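Local coordinates for kojibiose phosphorylase (Gut metagenome, PDB 6W0P), which belongs to the glycoside hydrolase family 65 enzymes, pairing a largely helical central catalytic domain with a beta-rich N-terminal domain, at residues W350-P358 / Q418-H429. Numbering follows the deposited sequence. Where two conformers were deposited one is given.
Sequences WDNETYCLP and QPSTGVFYAIYH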
loop_
_atom_site.group_PDB
_atom_site.type_symbol
_atom_site.label_atom_id
_atom_site.label_comp_id
_atom_site.label_asym_id
_atom_site.label_seq_id
_atom_site.Cartn_x
_atom_site.Cartn_y
_atom_site.Cartn_z
ATOM N N TRP A 350 21.175 -2.052 -0.549
ATOM C CA TRP A 350 22.110 -2.415 0.551
ATOM C C TRP A 350 23.105 -3.496 0.076
ATOM O O TRP A 350 24.179 -3.578 0.710
ATOM C CB TRP A 350 21.305 -2.876 1.763
ATOM C CG TRP A 350 20.793 -4.278 1.620
ATOM C CD1 TRP A 350 19.908 -4.754 0.693
ATOM C CD2 TRP A 350 21.145 -5.387 2.459
ATOM N NE1 TRP A 350 19.701 -6.089 0.893
ATOM C CE2 TRP A 350 20.456 -6.509 1.962
ATOM C CE3 TRP A 350 21.995 -5.542 3.561
ATOM C CZ2 TRP A 350 20.566 -7.767 2.562
ATOM C CZ3 TRP A 350 22.106 -6.785 4.150
ATOM C CH2 TRP A 350 21.420 -7.892 3.642
ATOM N N ASP A 351 22.728 -4.244 -0.991
ATOM C CA ASP A 351 23.534 -5.270 -1.725
ATOM C C ASP A 351 24.915 -4.737 -2.094
ATOM O O ASP A 351 25.866 -5.543 -2.088
ATOM C CB ASP A 351 22.968 -5.638 -3.112
ATOM C CG ASP A 351 21.574 -6.220 -3.124
ATOM O OD1 ASP A 351 20.692 -5.592 -2.524
ATOM O OD2 ASP A 351 21.400 -7.322 -3.722
ATOM N N ASN A 352 24.974 -3.470 -2.486
ATOM C CA ASN A 352 26.229 -2.821 -2.924
ATOM C C ASN A 352 27.234 -2.980 -1.791
ATOM O O ASN A 352 28.338 -3.431 -2.057
ATOM C CB ASN A 352 26.027 -1.355 -3.322
ATOM C CG ASN A 352 25.374 -1.204 -4.679
ATOM O OD1 ASN A 352 24.919 -2.177 -5.263
ATOM N ND2 ASN A 352 25.359 0.000 -5.220
ATOM N N GLU A 353 26.819 -2.637 -0.575
ATOM C CA GLU A 353 27.711 -2.535 0.601
ATOM C C GLU A 353 28.023 -3.929 1.156
ATOM O O GLU A 353 29.141 -4.122 1.591
ATOM C CB GLU A 353 27.089 -1.639 1.668
ATOM C CG GLU A 353 27.160 -0.165 1.345
ATOM C CD GLU A 353 26.301 0.321 0.184
ATOM O OE1 GLU A 353 25.156 -0.153 0.028
ATOM O OE2 GLU A 353 26.782 1.204 -0.549
ATOM N N THR A 354 27.081 -4.868 1.118
ATOM C CA THR A 354 27.150 -6.106 1.919
ATOM C C THR A 354 27.514 -7.315 1.053
ATOM O O THR A 354 27.755 -8.367 1.653
ATOM C CB THR A 354 25.813 -6.321 2.635
ATOM O OG1 THR A 354 24.744 -6.329 1.679
ATOM C CG2 THR A 354 25.573 -5.253 3.674
ATOM N N TYR A 355 27.490 -7.200 -0.283
ATOM C CA TYR A 355 27.631 -8.338 -1.247
ATOM C C TYR A 355 28.587 -7.968 -2.403
ATOM O O TYR A 355 29.469 -8.778 -2.751
ATOM C CB TYR A 355 26.304 -8.680 -1.943
ATOM C CG TYR A 355 25.356 -9.667 -1.298
ATOM C CD1 TYR A 355 24.570 -9.314 -0.211
ATOM C CD2 TYR A 355 25.146 -10.929 -1.857
ATOM C CE1 TYR A 355 23.661 -10.204 0.346
ATOM C CE2 TYR A 355 24.232 -11.824 -1.322
ATOM C CZ TYR A 355 23.485 -11.458 -0.215
ATOM O OH TYR A 355 22.592 -12.330 0.348
ATOM N N CYS A 356 28.366 -6.810 -3.029
ATOM C CA CYS A 356 29.172 -6.363 -4.194
ATOM C C CYS A 356 30.543 -5.842 -3.755
ATOM O O CYS A 356 31.504 -6.120 -4.451
ATOM C CB CYS A 356 28.448 -5.311 -5.025
ATOM S SG CYS A 356 26.876 -5.937 -5.671
ATOM N N LEU A 357 30.651 -5.151 -2.623
ATOM C CA LEU A 357 31.897 -4.423 -2.256
ATOM C C LEU A 357 33.096 -5.368 -2.248
ATOM O O LEU A 357 34.154 -5.003 -2.749
ATOM C CB LEU A 357 31.715 -3.746 -0.897
ATOM C CG LEU A 357 32.883 -2.891 -0.427
ATOM C CD1 LEU A 357 33.175 -1.800 -1.430
ATOM C CD2 LEU A 357 32.590 -2.302 0.933
ATOM N N PRO A 358 33.031 -6.568 -1.629
ATOM C CA PRO A 358 34.237 -7.367 -1.403
ATOM C C PRO A 358 35.083 -7.658 -2.651
ATOM O O PRO A 358 36.286 -7.635 -2.577
ATOM C CB PRO A 358 33.655 -8.668 -0.851
ATOM C CG PRO A 358 32.420 -8.221 -0.119
ATOM C CD PRO A 358 31.829 -7.197 -1.051
ATOM N N GLN A 418 18.735 -1.882 6.928
ATOM C CA GLN A 418 19.907 -2.594 6.353
ATOM C C GLN A 418 20.706 -1.660 5.453
ATOM O O GLN A 418 21.908 -1.837 5.362
ATOM C CB GLN A 418 19.522 -3.898 5.622
ATOM C CG GLN A 418 18.566 -3.741 4.442
ATOM C CD GLN A 418 17.769 -4.999 4.159
ATOM O OE1 GLN A 418 17.322 -5.695 5.069
ATOM N NE2 GLN A 418 17.595 -5.304 2.890
ATOM N N PRO A 419 20.165 -0.641 4.748
ATOM C CA PRO A 419 21.048 0.221 3.955
ATOM C C PRO A 419 21.986 1.075 4.823
ATOM O O PRO A 419 23.137 1.265 4.446
ATOM C CB PRO A 419 20.099 1.106 3.146
ATOM C CG PRO A 419 18.731 0.432 3.238
ATOM C CD PRO A 419 18.735 -0.315 4.549
ATOM N N SER A 420 21.477 1.559 5.963
ATOM C CA SER A 420 22.206 2.417 6.925
ATOM C C SER A 420 23.287 1.596 7.647
ATOM O O SER A 420 24.446 1.992 7.597
ATOM C CB SER A 420 21.254 3.082 7.884
ATOM O OG SER A 420 20.430 4.010 7.200
ATOM N N THR A 421 22.960 0.447 8.229
ATOM C CA THR A 421 23.998 -0.449 8.806
ATOM C C THR A 421 24.894 -0.976 7.675
ATOM O O THR A 421 26.076 -1.184 7.922
ATOM C CB THR A 421 23.396 -1.528 9.705
ATOM O OG1 THR A 421 22.497 -2.357 8.962
ATOM C CG2 THR A 421 22.705 -0.913 10.899
ATOM N N GLY A 422 24.382 -1.105 6.456
ATOM C CA GLY A 422 25.189 -1.534 5.294
ATOM C C GLY A 422 26.307 -0.556 4.951
ATOM O O GLY A 422 27.443 -1.004 4.662
ATOM N N VAL A 423 26.022 0.738 4.969
ATOM C CA VAL A 423 27.080 1.786 4.823
ATOM C C VAL A 423 28.037 1.688 6.018
ATOM O O VAL A 423 29.241 1.697 5.781
ATOM C CB VAL A 423 26.502 3.197 4.589
ATOM C CG1 VAL A 423 27.597 4.238 4.437
ATOM C CG2 VAL A 423 25.604 3.222 3.350
ATOM N N PHE A 424 27.555 1.522 7.249
ATOM C CA PHE A 424 28.450 1.345 8.422
ATOM C C PHE A 424 29.408 0.175 8.134
ATOM O O PHE A 424 30.648 0.360 8.209
ATOM C CB PHE A 424 27.681 1.106 9.716
ATOM C CG PHE A 424 28.382 0.100 10.592
ATOM C CD1 PHE A 424 29.639 0.372 11.114
ATOM C CD2 PHE A 424 27.807 -1.125 10.864
ATOM C CE1 PHE A 424 30.323 -0.581 11.857
ATOM C CE2 PHE A 424 28.483 -2.072 11.622
ATOM C CZ PHE A 424 29.740 -1.801 12.120
ATOM N N TYR A 425 28.868 -0.986 7.752
ATOM C CA TYR A 425 29.673 -2.209 7.507
ATOM C C TYR A 425 30.680 -2.002 6.365
ATOM O O TYR A 425 31.769 -2.537 6.478
ATOM C CB TYR A 425 28.784 -3.415 7.212
ATOM C CG TYR A 425 29.550 -4.703 7.164
ATOM C CD1 TYR A 425 29.842 -5.398 8.316
ATOM C CD2 TYR A 425 29.998 -5.226 5.957
ATOM C CE1 TYR A 425 30.546 -6.588 8.279
ATOM C CE2 TYR A 425 30.714 -6.406 5.905
ATOM C CZ TYR A 425 30.989 -7.094 7.070
ATOM O OH TYR A 425 31.675 -8.277 7.034
ATOM N N ALA A 426 30.304 -1.336 5.271
ATOM C CA ALA A 426 31.228 -1.003 4.166
ATOM C C ALA A 426 32.403 -0.179 4.708
ATOM O O ALA A 426 33.546 -0.534 4.390
ATOM C CB ALA A 426 30.510 -0.278 3.046
ATOM N N ILE A 427 32.145 0.863 5.515
ATOM C CA ILE A 427 33.230 1.708 6.091
ATOM C C ILE A 427 34.173 0.795 6.877
ATOM O O ILE A 427 35.401 0.829 6.596
ATOM C CB ILE A 427 32.660 2.850 6.943
ATOM C CG1 ILE A 427 31.991 3.921 6.081
ATOM C CG2 ILE A 427 33.726 3.450 7.845
ATOM C CD1 ILE A 427 31.010 4.788 6.854
ATOM N N TYR A 428 33.616 -0.002 7.792
ATOM C CA TYR A 428 34.320 -1.004 8.630
ATOM C C TYR A 428 35.104 -2.006 7.767
ATOM O O TYR A 428 36.291 -2.249 8.027
ATOM C CB TYR A 428 33.305 -1.713 9.521
ATOM C CG TYR A 428 33.801 -2.971 10.179
ATOM C CD1 TYR A 428 34.624 -2.935 11.294
ATOM C CD2 TYR A 428 33.418 -4.215 9.698
ATOM C CE1 TYR A 428 35.078 -4.100 11.898
ATOM C CE2 TYR A 428 33.849 -5.387 10.300
ATOM C CZ TYR A 428 34.684 -5.330 11.399
ATOM O OH TYR A 428 35.076 -6.514 11.965
ATOM N N HIS A 429 34.474 -2.587 6.749
ATOM C CA HIS A 429 35.108 -3.593 5.862
ATOM C C HIS A 429 36.274 -2.935 5.114
ATOM O O HIS A 429 37.365 -3.527 5.034
ATOM C CB HIS A 429 34.051 -4.234 4.947
ATOM C CG HIS A 429 34.423 -5.586 4.444
ATOM N ND1 HIS A 429 33.613 -6.291 3.576
ATOM C CD2 HIS A 429 35.532 -6.324 4.626
ATOM C CE1 HIS A 429 34.205 -7.437 3.281
ATOM N NE2 HIS A 429 35.392 -7.482 3.905
HETATM O O HOH W 1 31.245 -5.901 2.424
HETATM O O HOH W 2 23.972 -0.485 2.415
#
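E353 OE1 is gripped by a salt bridge from R375 and by a water that donates to it over 2.7 Å and to P419 O over 2.8 Å, tying together two helices of the (alpha/alpha)6 barrel of the family 65 catalytic domain. The bend at chi2 (69°) folds the E353 carboxylate back along its own helix, and the water bridges from there to P419 O. The axes of the two helical segments come within 8.3 Å, 36° from parallel. The G422 backbone faces E353 and T354: E353 CB lies 3.1 Å from G422 O, with T354 CG2 resting near G422 CA. The W350 indole is sandwiched. Over one face comes Q418, whose CG makes a CH-pi contact 3.8 Å from the centroid of the five-membered ring while its amide plane tilts 41° to the indole; Q418 NE2, offset toward the rim, is 3.0 Å from W350 NE1, donor against donor and so no hydrogen bond. T354 OG1 sits over the opposite face, toward the rim, and donates to W350 O from above the carbonyl plane. Further along, L357 CD2 packs 3.6 Å from A426 CB, and P358 CG meets H429 CE1, with Y678 of helix 666-680 touching both residues. A second water donates to E353 O and lies in the imidazole plane, 2.7 Å from H429 ND1.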